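Local structure of nitrate regulatory protein (Klebsiella oxytoca, 4AKK) at residues 62-73 with 101-112. The protein senses nitrate and nitrite and binds the terminator in the nasF operon leader RNA to bring about transcription antitermination. Residues are numbered along the deposited sequence; the frame is centred on the assembly and turned at random.
With EDO (1,2-ethanediol), chain E.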
loop_
_atom_site.group_PDB
_atom_site.type_symbol
_atom_site.label_atom_id
_atom_site.label_comp_id
_atom_site.label_asym_id
_atom_site.label_seq_id
_atom_site.Cartn_x
_atom_site.Cartn_y
_atom_site.Cartn_z
ATOM N N LEU A 62 25.039 -3.758 -3.159
ATOM C CA LEU A 62 24.629 -3.049 -1.955
ATOM C C LEU A 62 23.581 -3.853 -1.183
ATOM O O LEU A 62 23.671 -3.992 0.034
ATOM C CB LEU A 62 24.093 -1.657 -2.294
ATOM C CG LEU A 62 23.646 -0.857 -1.070
ATOM C CD1 LEU A 62 24.771 -0.761 -0.038
ATOM C CD2 LEU A 62 23.146 0.531 -1.475
ATOM N N ALA A 63 22.597 -4.392 -1.898
ATOM C CA ALA A 63 21.583 -5.233 -1.273
ATOM C C ALA A 63 22.205 -6.447 -0.580
ATOM O O ALA A 63 21.810 -6.809 0.524
ATOM C CB ALA A 63 20.558 -5.672 -2.293
ATOM N N GLY A 64 23.180 -7.068 -1.233
ATOM C CA GLY A 64 23.864 -8.210 -0.666
ATOM C C GLY A 64 24.680 -7.880 0.571
ATOM O O GLY A 64 24.688 -8.649 1.529
ATOM N N GLN A 65 25.378 -6.745 0.544
ATOM C CA GLN A 65 26.139 -6.283 1.701
ATOM C C GLN A 65 25.238 -5.871 2.868
ATOM O O GLN A 65 25.603 -6.044 4.028
ATOM C CB GLN A 65 27.079 -5.134 1.324
ATOM C CG GLN A 65 28.203 -5.564 0.372
ATOM C CD GLN A 65 28.950 -6.810 0.864
ATOM O OE1 GLN A 65 29.267 -6.833 2.148
ATOM N NE2 GLN A 65 29.223 -7.736 0.101
ATOM N N ILE A 66 24.065 -5.332 2.564
ATOM C CA ILE A 66 23.116 -4.980 3.619
ATOM C C ILE A 66 22.649 -6.259 4.296
ATOM O O ILE A 66 22.641 -6.361 5.523
ATOM C CB ILE A 66 21.916 -4.188 3.068
ATOM C CG1 ILE A 66 22.337 -2.740 2.788
ATOM C CG2 ILE A 66 20.734 -4.246 4.048
ATOM C CD1 ILE A 66 21.423 -2.005 1.844
ATOM N N SER A 67 22.292 -7.245 3.477
ATOM C CA SER A 67 21.867 -8.539 3.978
ATOM C C SER A 67 22.900 -9.174 4.903
ATOM O O SER A 67 22.552 -9.724 5.951
ATOM C CB SER A 67 21.592 -9.484 2.818
ATOM O OG SER A 67 21.292 -10.781 3.299
ATOM N N ALA A 68 24.166 -9.109 4.506
ATOM C CA ALA A 68 25.234 -9.738 5.274
ATOM C C ALA A 68 25.472 -9.007 6.589
ATOM O O ALA A 68 25.656 -9.632 7.633
ATOM C CB ALA A 68 26.525 -9.792 4.457
ATOM N N LEU A 69 25.484 -7.680 6.527
ATOM C CA LEU A 69 25.651 -6.871 7.727
ATOM C C LEU A 69 24.504 -7.127 8.711
ATOM O O LEU A 69 24.724 -7.287 9.902
ATOM C CB LEU A 69 25.721 -5.387 7.363
ATOM C CG LEU A 69 25.829 -4.390 8.520
ATOM C CD1 LEU A 69 27.056 -4.674 9.366
ATOM C CD2 LEU A 69 25.854 -2.960 8.002
ATOM N N VAL A 70 23.284 -7.177 8.195
ATOM C CA VAL A 70 22.113 -7.412 9.026
ATOM C C VAL A 70 22.244 -8.774 9.687
ATOM O O VAL A 70 21.925 -8.935 10.859
ATOM C CB VAL A 70 20.799 -7.310 8.204
ATOM C CG1 VAL A 70 19.637 -8.013 8.919
ATOM C CG2 VAL A 70 20.466 -5.845 7.922
ATOM N N HIS A 71 22.739 -9.753 8.939
ATOM C CA HIS A 71 22.874 -11.093 9.484
ATOM C C HIS A 71 23.874 -11.140 10.651
ATOM O O HIS A 71 23.590 -11.720 11.709
ATOM C CB HIS A 71 23.252 -12.113 8.397
ATOM C CG HIS A 71 23.404 -13.505 8.926
ATOM N ND1 HIS A 71 22.325 -14.308 9.231
ATOM C CD2 HIS A 71 24.510 -14.224 9.243
ATOM C CE1 HIS A 71 22.758 -15.465 9.701
ATOM N NE2 HIS A 71 24.080 -15.439 9.719
ATOM N N MET A 72 25.036 -10.527 10.460
ATOM C CA MET A 72 26.029 -10.458 11.525
ATOM C C MET A 72 25.484 -9.703 12.746
ATOM O O MET A 72 25.730 -10.097 13.886
ATOM C CB MET A 72 27.328 -9.805 11.033
ATOM C CG MET A 72 28.098 -10.584 9.938
ATOM S SD MET A 72 28.123 -12.413 9.933
ATOM C CE MET A 72 28.092 -12.899 11.648
ATOM N N LEU A 73 24.755 -8.614 12.501
ATOM C CA LEU A 73 24.144 -7.844 13.593
ATOM C C LEU A 73 23.124 -8.695 14.351
ATOM O O LEU A 73 23.003 -8.586 15.566
ATOM C CB LEU A 73 23.482 -6.572 13.060
ATOM C CG LEU A 73 24.465 -5.461 12.685
ATOM C CD1 LEU A 73 23.781 -4.421 11.819
ATOM C CD2 LEU A 73 25.075 -4.821 13.931
ATOM N N LEU A 101 32.978 -9.866 13.229
ATOM C CA LEU A 101 32.319 -10.128 11.953
ATOM C C LEU A 101 31.508 -8.935 11.461
ATOM O O LEU A 101 31.497 -8.624 10.266
ATOM C CB LEU A 101 31.417 -11.351 12.069
ATOM C CG LEU A 101 32.179 -12.650 12.316
ATOM C CD1 LEU A 101 31.218 -13.820 12.305
ATOM C CD2 LEU A 101 33.265 -12.827 11.263
ATOM N N VAL A 102 30.818 -8.278 12.388
ATOM C CA VAL A 102 30.059 -7.081 12.065
ATOM C C VAL A 102 30.994 -5.995 11.529
ATOM O O VAL A 102 30.718 -5.351 10.515
ATOM C CB VAL A 102 29.333 -6.536 13.316
ATOM C CG1 VAL A 102 28.934 -5.096 13.103
ATOM C CG2 VAL A 102 28.125 -7.413 13.690
ATOM N N ASP A 103 32.100 -5.782 12.229
ATOM C CA ASP A 103 33.051 -4.744 11.840
ATOM C C ASP A 103 33.608 -5.023 10.443
ATOM O O ASP A 103 33.805 -4.108 9.642
ATOM C CB ASP A 103 34.188 -4.671 12.859
ATOM C CG ASP A 103 33.734 -4.111 14.190
ATOM O OD1 ASP A 103 32.616 -3.550 14.248
ATOM O OD2 ASP A 103 34.496 -4.222 15.174
ATOM N N GLU A 104 33.857 -6.296 10.171
ATOM C CA GLU A 104 34.285 -6.749 8.854
ATOM C C GLU A 104 33.237 -6.448 7.781
ATOM O O GLU A 104 33.576 -5.985 6.687
ATOM C CB GLU A 104 34.590 -8.245 8.900
ATOM C CG GLU A 104 34.586 -8.959 7.556
ATOM C CD GLU A 104 34.941 -10.430 7.697
ATOM O OE1 GLU A 104 35.708 -10.759 8.627
ATOM O OE2 GLU A 104 34.451 -11.253 6.892
ATOM N N GLN A 105 31.967 -6.699 8.087
ATOM C CA GLN A 105 30.907 -6.399 7.126
ATOM C C GLN A 105 30.641 -4.894 6.981
ATOM O O GLN A 105 30.263 -4.429 5.910
ATOM C CB GLN A 105 29.610 -7.138 7.477
ATOM C CG GLN A 105 29.730 -8.654 7.418
ATOM C CD GLN A 105 30.229 -9.155 6.071
ATOM O OE1 GLN A 105 30.086 -8.479 5.049
ATOM N NE2 GLN A 105 30.819 -10.347 6.065
ATOM N N LEU A 106 30.828 -4.136 8.056
ATOM C CA LEU A 106 30.638 -2.688 8.003
ATOM C C LEU A 106 31.542 -2.070 6.947
ATOM O O LEU A 106 31.131 -1.198 6.175
ATOM C CB LEU A 106 30.938 -2.060 9.364
ATOM C CG LEU A 106 29.761 -1.894 10.325
ATOM C CD1 LEU A 106 30.239 -1.367 11.687
ATOM C CD2 LEU A 106 28.696 -0.988 9.719
ATOM N N THR A 107 32.791 -2.514 6.944
ATOM C CA THR A 107 33.761 -2.101 5.945
ATOM C C THR A 107 33.252 -2.370 4.536
ATOM O O THR A 107 33.297 -1.494 3.678
ATOM C CB THR A 107 35.079 -2.864 6.143
ATOM O OG1 THR A 107 35.565 -2.610 7.464
ATOM C CG2 THR A 107 36.123 -2.432 5.112
ATOM N N ARG A 108 32.782 -3.591 4.300
ATOM C CA ARG A 108 32.248 -3.957 2.997
ATOM C C ARG A 108 30.994 -3.141 2.661
ATOM O O ARG A 108 30.790 -2.756 1.511
ATOM C CB ARG A 108 31.916 -5.444 2.957
ATOM C CG ARG A 108 33.133 -6.383 3.013
ATOM C CD ARG A 108 32.682 -7.815 3.291
ATOM N NE ARG A 108 33.687 -8.814 2.941
ATOM C CZ ARG A 108 33.701 -9.482 1.788
ATOM N NH1 ARG A 108 32.765 -9.254 0.872
ATOM N NH2 ARG A 108 34.652 -10.377 1.548
ATOM N N PHE A 109 30.158 -2.889 3.665
ATOM C CA PHE A 109 28.936 -2.098 3.487
ATOM C C PHE A 109 29.273 -0.668 3.084
ATOM O O PHE A 109 28.679 -0.114 2.150
ATOM C CB PHE A 109 28.110 -2.098 4.779
ATOM C CG PHE A 109 26.981 -1.089 4.796
ATOM C CD1 PHE A 109 25.843 -1.274 4.012
ATOM C CD2 PHE A 109 27.043 0.026 5.617
ATOM C CE1 PHE A 109 24.798 -0.355 4.035
ATOM C CE2 PHE A 109 26.001 0.961 5.646
ATOM C CZ PHE A 109 24.877 0.767 4.857
ATOM N N TYR A 110 30.221 -0.071 3.806
ATOM C CA TYR A 110 30.643 1.305 3.545
ATOM C C TYR A 110 31.258 1.413 2.147
ATOM O O TYR A 110 31.095 2.425 1.461
ATOM C CB TYR A 110 31.634 1.784 4.614
ATOM C CG TYR A 110 31.004 2.177 5.948
ATOM C CD1 TYR A 110 29.840 2.925 5.993
ATOM C CD2 TYR A 110 31.592 1.814 7.156
ATOM C CE1 TYR A 110 29.267 3.292 7.195
ATOM C CE2 TYR A 110 31.024 2.179 8.370
ATOM C CZ TYR A 110 29.862 2.919 8.379
ATOM O OH TYR A 110 29.282 3.294 9.568
ATOM N N ALA A 111 31.955 0.359 1.728
ATOM C CA ALA A 111 32.535 0.301 0.389
ATOM C C ALA A 111 31.442 0.254 -0.678
ATOM O O ALA A 111 31.486 1.004 -1.660
ATOM C CB ALA A 111 33.457 -0.902 0.259
ATOM N N ALA A 112 30.461 -0.625 -0.483
ATOM C CA ALA A 112 29.353 -0.749 -1.426
ATOM C C ALA A 112 28.540 0.545 -1.542
ATOM O O ALA A 112 27.810 0.732 -2.515
ATOM C CB ALA A 112 28.454 -1.919 -1.058
HETATM C C1 EDO E . 31.955 -0.268 15.329
HETATM O O1 EDO E . 32.408 -0.833 14.091
HETATM C C2 EDO E . 31.519 1.182 15.133
HETATM O O2 EDO E . 31.486 1.848 16.408
HETATM O O HOH W 1 28.484 -6.354 4.376
#
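An antiparallel helix pair of the all-helical NIT nitrate-sensing region is joined here by knobs-into-holes packing: Leu69 of 62-73 drops among Val102, Gln105, Leu106 and Phe109 of 101-112, and Gln105 returns the move among Gln65, Ala68, Leu69 and Met72. The axes approach to 8.8 Å, with the N-to-C directions 162° apart. With CG anti to the backbone N (chi1 168°), the Phe109 ring is set beside Leu69 and Ile66 of segment 62-73. Leu69 CD2 lies over one ring face, a CH-pi contact 4.2 Å from the centroid, while Ile66 CG1 meets the ring edge, 3.6 Å from Phe109 CE1. On this apolar flank Leu166 of helix 152-167 touches both Leu69 and Phe109. The other flank is more polar. Gln65, itself a knob, bends at chi2 (-50°) and crosses Gln105 at about a right angle, their amide planes nearly coplanar. A water 2.7 Å from Gln105 OE1 can donate to it, though it has more acceptors in reach than protons; its implausibly short approach to Gln65 OE1 is doubtful. At the far end, Met72 CB packs 3.7 Å from Val102 CG2, and Met72 CG touches Gln105 CG at 3.6 Å where the two side chains cross at a slant.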